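Ankyrin repeat and SOCS BOX protein 11 (Homo sapiens, PDB 4UUC) recognises substrates such as BIK, DIRAS2 and RPN1 for a cullin-5-RING E3 ubiquitin ligase, the chain here being its ankyrin repeat domain. Local coordinates at residues S40-C45 with L74-C79; A61-V66 with N87-F92; P105-V110 with H130-L135. All coordinates share one frame; numbering follows the deposited sequence.

Contact 1 of 3, residues S40-C45 with L74-C79; sequences SLHEAC and LFNACC
N76 of the third ankyrin repeat reaches across to H42 of the second, in the side-by-side stacking of first helices that builds an ankyrin solenoid. Segments 40-45 and 74-79 run nearly parallel, their axes 21° apart, and are close enough for C45 and A77 to face each other. The amide of N76 and the ring of H42 are turned against each other, with planes 63° apart, and the ND2 end of the amide lies at the ring's edge. ND2 of N76 gives a hydrogen bond of 3.0 Å to O of H42, nearly straight at the hydrogen, approaching from above the H42 carbonyl plane while that oxygen lies near the plane of the amide. The H42 ring turns its own NE2 to O of G65, while its ND1 pairs with N of S39, so two bonds fix the ring's rotation. With CG of N76 anti to its carbonyl carbon (chi1 -75°), the amide is carried towards the second repeat. One turn on from H42, and next to N76 on the other helix, contact is apolar, CB of C45 lying 4.3 Å from CB of A77. Beside this pair, CA of A77 offers a C-H to O of C45 at 3.5 Å.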
loop_
_atom_site.group_PDB
_atom_site.type_symbol
_atom_site.label_atom_id
_atom_site.label_comp_id
_atom_site.label_asym_id
_atom_site.label_seq_id
_atom_site.Cartn_x
_atom_site.Cartn_y
_atom_site.Cartn_z
ATOM N N SER A 40 -16.593 -2.234 -13.970
ATOM C CA SER A 40 -16.192 -0.916 -14.455
ATOM C C SER A 40 -15.604 -0.074 -13.322
ATOM O O SER A 40 -14.672 0.706 -13.537
ATOM C CB SER A 40 -17.381 -0.200 -15.090
ATOM O OG SER A 40 -17.785 -0.866 -16.276
ATOM N N LEU A 41 -16.134 -0.242 -12.114
ATOM C CA LEU A 41 -15.607 0.481 -10.956
ATOM C C LEU A 41 -14.159 0.089 -10.679
ATOM O O LEU A 41 -13.328 0.949 -10.381
ATOM C CB LEU A 41 -16.465 0.229 -9.715
ATOM C CG LEU A 41 -15.992 0.941 -8.441
ATOM C CD1 LEU A 41 -15.980 2.458 -8.631
ATOM C CD2 LEU A 41 -16.857 0.559 -7.254
ATOM N N HIS A 42 -13.858 -1.207 -10.770
ATOM C CA HIS A 42 -12.479 -1.678 -10.635
ATOM C C HIS A 42 -11.564 -0.927 -11.601
ATOM O O HIS A 42 -10.490 -0.463 -11.213
ATOM C CB HIS A 42 -12.367 -3.187 -10.897
ATOM C CG HIS A 42 -12.783 -4.045 -9.743
ATOM N ND1 HIS A 42 -13.854 -4.911 -9.811
ATOM C CD2 HIS A 42 -12.262 -4.192 -8.502
ATOM C CE1 HIS A 42 -13.981 -5.546 -8.660
ATOM N NE2 HIS A 42 -13.027 -5.129 -7.847
ATOM N N GLU A 43 -11.996 -0.791 -12.856
ATOM C CA GLU A 43 -11.159 -0.164 -13.874
ATOM C C GLU A 43 -11.016 1.347 -13.660
ATOM O O GLU A 43 -9.928 1.892 -13.840
ATOM C CB GLU A 43 -11.711 -0.460 -15.272
ATOM C CG GLU A 43 -11.829 -1.962 -15.534
ATOM C CD GLU A 43 -11.380 -2.407 -16.917
ATOM O OE1 GLU A 43 -10.500 -1.756 -17.521
ATOM O OE2 GLU A 43 -11.911 -3.433 -17.402
ATOM N N ALA A 44 -12.093 2.023 -13.267
ATOM C CA ALA A 44 -12.002 3.453 -12.957
ATOM C C ALA A 44 -11.018 3.697 -11.815
ATOM O O ALA A 44 -10.218 4.626 -11.860
ATOM C CB ALA A 44 -13.367 4.023 -12.598
ATOM N N CYS A 45 -11.077 2.865 -10.784
ATOM C CA CYS A 45 -10.223 3.076 -9.620
ATOM C C CYS A 45 -8.760 2.763 -9.937
ATOM O O CYS A 45 -7.860 3.421 -9.425
ATOM C CB CYS A 45 -10.717 2.233 -8.445
ATOM S SG CYS A 45 -12.261 2.853 -7.744
ATOM N N LEU A 74 -10.830 -0.463 -3.758
ATOM C CA LEU A 74 -9.929 0.287 -2.887
ATOM C C LEU A 74 -8.475 -0.100 -3.134
ATOM O O LEU A 74 -7.596 0.766 -3.164
ATOM C CB LEU A 74 -10.293 0.070 -1.417
ATOM C CG LEU A 74 -9.480 0.861 -0.386
ATOM C CD1 LEU A 74 -9.567 2.373 -0.623
ATOM C CD2 LEU A 74 -9.957 0.521 1.014
ATOM N N PHE A 75 -8.212 -1.391 -3.311
ATOM C CA PHE A 75 -6.868 -1.832 -3.658
ATOM C C PHE A 75 -6.419 -1.168 -4.960
ATOM O O PHE A 75 -5.316 -0.633 -5.045
ATOM C CB PHE A 75 -6.802 -3.357 -3.780
ATOM C CG PHE A 75 -5.453 -3.872 -4.193
ATOM C CD1 PHE A 75 -4.457 -4.085 -3.253
ATOM C CD2 PHE A 75 -5.175 -4.134 -5.520
ATOM C CE1 PHE A 75 -3.212 -4.548 -3.637
ATOM C CE2 PHE A 75 -3.936 -4.598 -5.907
ATOM C CZ PHE A 75 -2.956 -4.808 -4.966
ATOM N N ASN A 76 -7.283 -1.188 -5.971
ATOM C CA ASN A 76 -6.948 -0.590 -7.256
ATOM C C ASN A 76 -6.684 0.908 -7.118
ATOM O O ASN A 76 -5.768 1.443 -7.743
ATOM C CB ASN A 76 -8.064 -0.847 -8.270
ATOM C CG ASN A 76 -8.060 -2.279 -8.785
ATOM O OD1 ASN A 76 -7.266 -3.108 -8.339
ATOM N ND2 ASN A 76 -8.952 -2.577 -9.723
ATOM N N ALA A 77 -7.468 1.575 -6.275
ATOM C CA ALA A 77 -7.292 3.003 -6.040
ATOM C C ALA A 77 -5.918 3.268 -5.437
ATOM O O ALA A 77 -5.285 4.283 -5.728
ATOM C CB ALA A 77 -8.387 3.533 -5.128
ATOM N N CYS A 78 -5.452 2.336 -4.613
ATOM C CA CYS A 78 -4.145 2.458 -3.981
ATOM C C CYS A 78 -3.020 2.121 -4.959
ATOM O O CYS A 78 -1.879 2.520 -4.751
ATOM C CB CYS A 78 -4.068 1.563 -2.741
ATOM S SG CYS A 78 -5.050 2.186 -1.349
ATOM N N CYS A 79 -3.339 1.400 -6.032
ATOM C CA CYS A 79 -2.380 1.199 -7.115
ATOM C C CYS A 79 -2.184 2.507 -7.873
ATOM O O CYS A 79 -1.064 2.886 -8.211
ATOM C CB CYS A 79 -2.844 0.114 -8.088
ATOM S SG CYS A 79 -2.827 -1.568 -7.439
#

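Contact 2 of 3, residues A61-V66 with N87-F92; sequences AHVNGV and NVLLEF
V63 stands nearest to L89, their CA atoms 6.5 Å apart, where a type I beta turn from H62 to G65 meets the last turn of helix 83-91 and F92, the first residue to leave helical geometry. The turn is closed by N of G65 bonding to O of H62, and it presents V63 at its second position with CB directed at the helix end. A single valine carries the contact from the turn's side, meeting L89 and F92. No hydrogen bond crosses between the segments. CG2 of V63 lies 3.5 Å from O of L89 and also meets CD2 of L89 at 3.8 Å, the two side chains lying alongside with their ends pointing opposite ways. CG1, held between the backbone N and carbonyl carbon of its own residue (chi1 73°), comes within 3.5 Å of O of F92. From F92 it is CB that approaches CG2 of V63, at 4.2 Å, while the phenyl ring leads away from the turn. OD1 of N64 accepts from N of K95, and ND2 of N64 bonds to O of G93. As in stacked ankyrin repeats, the loop leaving helix 50-58 of the second repeat covers the end of the third repeat's second helix. Among the helices, V63 and F92 both touch L57 of helix 50-58, L89 packs on C45 of helix 40-46, and L90 leans on I120 of helix 115-123.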
loop_
_atom_site.group_PDB
_atom_site.type_symbol
_atom_site.label_atom_id
_atom_site.label_comp_id
_atom_site.label_asym_id
_atom_site.label_seq_id
_atom_site.Cartn_x
_atom_site.Cartn_y
_atom_site.Cartn_z
ATOM N N ALA A 61 -22.892 0.785 -8.148
ATOM C CA ALA A 61 -21.706 -0.059 -8.275
ATOM C C ALA A 61 -21.350 -0.671 -6.917
ATOM O O ALA A 61 -21.567 -0.046 -5.878
ATOM C CB ALA A 61 -20.528 0.743 -8.831
ATOM N N HIS A 62 -20.823 -1.894 -6.933
ATOM C CA HIS A 62 -20.461 -2.600 -5.704
ATOM C C HIS A 62 -19.102 -2.135 -5.185
ATOM O O HIS A 62 -18.059 -2.498 -5.726
ATOM C CB HIS A 62 -20.444 -4.109 -5.947
ATOM C CG HIS A 62 -21.769 -4.665 -6.368
ATOM N ND1 HIS A 62 -22.968 -4.139 -5.938
ATOM C CD2 HIS A 62 -22.083 -5.695 -7.189
ATOM C CE1 HIS A 62 -23.963 -4.826 -6.471
ATOM N NE2 HIS A 62 -23.453 -5.775 -7.236
ATOM N N VAL A 63 -19.128 -1.341 -4.120
ATOM C CA VAL A 63 -17.924 -0.697 -3.599
ATOM C C VAL A 63 -16.903 -1.695 -3.036
ATOM O O VAL A 63 -15.710 -1.387 -2.955
ATOM C CB VAL A 63 -18.292 0.331 -2.502
ATOM C CG1 VAL A 63 -18.726 -0.372 -1.211
ATOM C CG2 VAL A 63 -17.132 1.287 -2.243
ATOM N N ASN A 64 -17.369 -2.883 -2.653
ATOM C CA ASN A 64 -16.501 -3.907 -2.068
ATOM C C ASN A 64 -16.377 -5.156 -2.946
ATOM O O ASN A 64 -16.039 -6.238 -2.459
ATOM C CB ASN A 64 -17.016 -4.298 -0.677
ATOM C CG ASN A 64 -16.734 -3.240 0.370
ATOM O OD1 ASN A 64 -15.583 -2.838 0.577
ATOM N ND2 ASN A 64 -17.785 -2.777 1.036
ATOM N N GLY A 65 -16.631 -4.998 -4.241
ATOM C CA GLY A 65 -16.551 -6.102 -5.181
ATOM C C GLY A 65 -15.147 -6.666 -5.288
ATOM O O GLY A 65 -14.173 -5.921 -5.276
ATOM N N VAL A 66 -15.046 -7.987 -5.402
ATOM C CA VAL A 66 -13.754 -8.669 -5.416
ATOM C C VAL A 66 -13.524 -9.389 -6.740
ATOM O O VAL A 66 -14.398 -10.111 -7.225
ATOM C CB VAL A 66 -13.651 -9.686 -4.254
ATOM C CG1 VAL A 66 -12.260 -10.276 -4.178
ATOM C CG2 VAL A 66 -14.007 -9.020 -2.933
ATOM N N ASN A 87 -10.883 8.317 -1.018
ATOM C CA ASN A 87 -11.887 9.004 -0.216
ATOM C C ASN A 87 -13.318 8.662 -0.632
ATOM O O ASN A 87 -14.142 8.337 0.222
ATOM C CB ASN A 87 -11.684 10.519 -0.287
ATOM C CG ASN A 87 -10.536 10.997 0.584
ATOM O OD1 ASN A 87 -10.195 10.367 1.586
ATOM N ND2 ASN A 87 -9.938 12.121 0.209
ATOM N N VAL A 88 -13.620 8.730 -1.929
ATOM C CA VAL A 88 -14.993 8.496 -2.381
ATOM C C VAL A 88 -15.417 7.047 -2.113
ATOM O O VAL A 88 -16.563 6.791 -1.738
ATOM C CB VAL A 88 -15.181 8.840 -3.889
ATOM C CG1 VAL A 88 -14.399 7.900 -4.793
ATOM C CG2 VAL A 88 -16.656 8.814 -4.259
ATOM N N LEU A 89 -14.496 6.105 -2.286
ATOM C CA LEU A 89 -14.777 4.703 -1.977
ATOM C C LEU A 89 -15.118 4.522 -0.496
ATOM O O LEU A 89 -16.073 3.827 -0.145
ATOM C CB LEU A 89 -13.584 3.823 -2.343
ATOM C CG LEU A 89 -13.319 3.621 -3.835
ATOM C CD1 LEU A 89 -11.971 2.949 -4.033
ATOM C CD2 LEU A 89 -14.428 2.792 -4.486
ATOM N N LEU A 90 -14.326 5.140 0.369
ATOM C CA LEU A 90 -14.566 5.067 1.807
ATOM C C LEU A 90 -15.890 5.740 2.172
ATOM O O LEU A 90 -16.601 5.279 3.066
ATOM C CB LEU A 90 -13.406 5.706 2.575
ATOM C CG LEU A 90 -12.090 4.924 2.507
ATOM C CD1 LEU A 90 -10.931 5.760 3.017
ATOM C CD2 LEU A 90 -12.185 3.618 3.286
ATOM N N GLU A 91 -16.231 6.815 1.464
ATOM C CA GLU A 91 -17.500 7.501 1.688
ATOM C C GLU A 91 -18.671 6.579 1.373
ATOM O O GLU A 91 -19.697 6.612 2.053
ATOM C CB GLU A 91 -17.589 8.773 0.839
ATOM C CG GLU A 91 -16.716 9.918 1.328
ATOM C CD GLU A 91 -16.581 11.031 0.300
ATOM O OE1 GLU A 91 -17.370 11.048 -0.673
ATOM O OE2 GLU A 91 -15.682 11.884 0.463
ATOM N N PHE A 92 -18.507 5.747 0.348
ATOM C CA PHE A 92 -19.563 4.833 -0.082
ATOM C C PHE A 92 -19.472 3.466 0.604
ATOM O O PHE A 92 -20.107 2.500 0.175
ATOM C CB PHE A 92 -19.526 4.668 -1.604
ATOM C CG PHE A 92 -20.244 5.763 -2.343
ATOM C CD1 PHE A 92 -19.624 6.973 -2.597
ATOM C CD2 PHE A 92 -21.554 5.583 -2.764
ATOM C CE1 PHE A 92 -20.288 7.979 -3.265
ATOM C CE2 PHE A 92 -22.222 6.586 -3.434
ATOM C CZ PHE A 92 -21.590 7.784 -3.685
#

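Contact 3 of 3, residues P105-V110 with H130-L135; sequences PIHEAV and HEVPQL
The imidazole of H107 plugs into the loop 130-135, where H130 and V132 meet it from different directions. This is the tight part of the contact. CG2 of V132 sits over one face of the H107 ring, 3.7 Å from its centroid and 25° off the normal, a CH-pi contact displaced towards the rim near CE1. At the edge of the same ring, in its plane, lies O of H130; NE2 of H107 gives it a weak, bent hydrogen bond of 2.9 Å, and also reaches O of G136 weakly. The H107 edge is turned towards the face of the H130 ring in an offset edge-to-face pair, with planes 77° apart and CE1 of H107 3.8 Å from ND1 of H130. A chi1 of -68° sets CG of H107 anti to its carbonyl carbon and sends the ring out from helix 105-111 to the loop. Its other nitrogen, ND1, is bonded to OG of S104, so both nitrogens have polar partners, the S104 bond being the firmer, which would limit the ring's rotation. The solvent side is looser. L135 is exposed and only its CD1 comes near, 4.3 Å from CB of H107. E131 turns its CB away from the helix as well, its carboxylate bonding to NE2 of H163 and the backbone N of W166. A histidine rising from the first helix of a repeat to bond the loop that leads into the next is characteristic of the ankyrin fold, where the TPLH-type motif supplies it; here the sequence is SPIH.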
loop_
_atom_site.group_PDB
_atom_site.type_symbol
_atom_site.label_atom_id
_atom_site.label_comp_id
_atom_site.label_asym_id
_atom_site.label_seq_id
_atom_site.Cartn_x
_atom_site.Cartn_y
_atom_site.Cartn_z
ATOM N N PRO A 105 -4.882 -3.009 0.648
ATOM C CA PRO A 105 -4.690 -1.682 0.052
ATOM C C PRO A 105 -3.504 -0.903 0.618
ATOM O O PRO A 105 -2.747 -0.326 -0.168
ATOM C CB PRO A 105 -6.006 -0.964 0.371
ATOM C CG PRO A 105 -7.008 -2.062 0.508
ATOM C CD PRO A 105 -6.257 -3.185 1.153
ATOM N N ILE A 106 -3.336 -0.872 1.938
ATOM C CA ILE A 106 -2.295 -0.023 2.513
ATOM C C ILE A 106 -0.892 -0.506 2.119
ATOM O O ILE A 106 -0.006 0.313 1.879
ATOM C CB ILE A 106 -2.405 0.074 4.060
ATOM C CG1 ILE A 106 -1.552 1.242 4.569
ATOM C CG2 ILE A 106 -2.021 -1.242 4.739
ATOM C CD1 ILE A 106 -1.674 1.501 6.060
ATOM N N HIS A 107 -0.693 -1.818 2.014
ATOM C CA HIS A 107 0.627 -2.342 1.664
ATOM C C HIS A 107 1.007 -1.996 0.226
ATOM O O HIS A 107 2.171 -1.714 -0.060
ATOM C CB HIS A 107 0.681 -3.854 1.886
ATOM C CG HIS A 107 0.604 -4.244 3.328
ATOM N ND1 HIS A 107 -0.580 -4.251 4.033
ATOM C CD2 HIS A 107 1.568 -4.605 4.208
ATOM C CE1 HIS A 107 -0.344 -4.613 5.281
ATOM N NE2 HIS A 107 0.951 -4.836 5.413
ATOM N N GLU A 108 0.029 -1.991 -0.674
ATOM C CA GLU A 108 0.287 -1.591 -2.054
ATOM C C GLU A 108 0.550 -0.090 -2.136
ATOM O O GLU A 108 1.448 0.352 -2.861
ATOM C CB GLU A 108 -0.882 -1.972 -2.960
ATOM C CG GLU A 108 -0.619 -1.736 -4.444
ATOM C CD GLU A 108 0.482 -2.622 -5.006
ATOM O OE1 GLU A 108 0.749 -3.695 -4.423
ATOM O OE2 GLU A 108 1.079 -2.243 -6.037
ATOM N N ALA A 109 -0.228 0.696 -1.397
ATOM C CA ALA A 109 -0.022 2.144 -1.370
ATOM C C ALA A 109 1.399 2.476 -0.925
ATOM O O ALA A 109 2.080 3.294 -1.555
ATOM C CB ALA A 109 -1.031 2.817 -0.456
ATOM N N VAL A 110 1.844 1.843 0.157
ATOM C CA VAL A 110 3.182 2.097 0.689
ATOM C C VAL A 110 4.247 1.655 -0.308
ATOM O O VAL A 110 5.190 2.396 -0.570
ATOM C CB VAL A 110 3.406 1.381 2.036
ATOM C CG1 VAL A 110 4.865 1.502 2.484
ATOM C CG2 VAL A 110 2.483 1.960 3.094
ATOM N N HIS A 130 -0.255 -3.768 10.765
ATOM C CA HIS A 130 -0.866 -4.922 10.114
ATOM C C HIS A 130 0.163 -5.735 9.334
ATOM O O HIS A 130 0.619 -5.304 8.276
ATOM C CB HIS A 130 -1.988 -4.480 9.171
ATOM C CG HIS A 130 -2.703 -5.618 8.511
ATOM N ND1 HIS A 130 -3.412 -5.473 7.336
ATOM C CD2 HIS A 130 -2.822 -6.921 8.863
ATOM C CE1 HIS A 130 -3.937 -6.636 6.994
ATOM N NE2 HIS A 130 -3.594 -7.532 7.903
ATOM N N GLU A 131 0.521 -6.911 9.848
ATOM C CA GLU A 131 1.476 -7.768 9.148
ATOM C C GLU A 131 0.764 -8.752 8.233
ATOM O O GLU A 131 0.194 -9.735 8.697
ATOM C CB GLU A 131 2.366 -8.543 10.124
ATOM C CG GLU A 131 3.410 -9.411 9.397
ATOM C CD GLU A 131 4.353 -10.162 10.325
ATOM O OE1 GLU A 131 4.312 -9.934 11.552
ATOM O OE2 GLU A 131 5.142 -10.986 9.816
ATOM N N VAL A 132 0.807 -8.487 6.933
ATOM C CA VAL A 132 0.326 -9.443 5.945
ATOM C C VAL A 132 1.373 -10.546 5.810
ATOM O O VAL A 132 2.553 -10.254 5.619
ATOM C CB VAL A 132 0.059 -8.772 4.580
ATOM C CG1 VAL A 132 -0.199 -9.816 3.499
ATOM C CG2 VAL A 132 -1.120 -7.829 4.694
ATOM N N PRO A 133 0.955 -11.816 5.934
ATOM C CA PRO A 133 1.939 -12.903 5.845
ATOM C C PRO A 133 2.822 -12.807 4.605
ATOM O O PRO A 133 2.319 -12.611 3.499
ATOM C CB PRO A 133 1.065 -14.161 5.802
ATOM C CG PRO A 133 -0.160 -13.780 6.557
ATOM C CD PRO A 133 -0.400 -12.330 6.218
ATOM N N GLN A 134 4.132 -12.896 4.825
ATOM C CA GLN A 134 5.153 -12.869 3.774
ATOM C C GLN A 134 5.370 -11.492 3.120
ATOM O O GLN A 134 6.358 -11.303 2.412
ATOM C CB GLN A 134 4.827 -13.913 2.701
ATOM C CG GLN A 134 4.618 -15.312 3.272
ATOM C CD GLN A 134 5.794 -15.764 4.122
ATOM O OE1 GLN A 134 6.946 -15.688 3.694
ATOM N NE2 GLN A 134 5.513 -16.214 5.339
ATOM N N LEU A 135 4.474 -10.537 3.368
ATOM C CA LEU A 135 4.660 -9.160 2.899
ATOM C C LEU A 135 5.249 -8.280 3.989
ATOM O O LEU A 135 6.061 -7.391 3.726
ATOM C CB LEU A 135 3.334 -8.552 2.440
ATOM C CG LEU A 135 2.993 -8.553 0.952
ATOM C CD1 LEU A 135 1.659 -7.845 0.745
ATOM C CD2 LEU A 135 4.078 -7.895 0.113
#

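Contacts 1 and 2 form one neighbourhood, with centres 9 Å apart and segments that alternate along the chain, both joining the second annotated ankyrin repeat to the third. They meet directly, L41 packing against H62 and L74 against L89, and their helices 73-80 and 83-91 follow each other in the chain. Contact 3 comes later, joining the fourth repeat to the loop entering the fifth. Its centre is 17 Å from that of contact 1, yet helix 105-111 touches helix 73-80 through P105 on L74 and C78, and E108 on F75. Contacts 2 and 3, 20 Å apart between centres, do not touch. Such neighbour-to-neighbour contacts hold together the ankyrin domain of this substrate-recognition subunit.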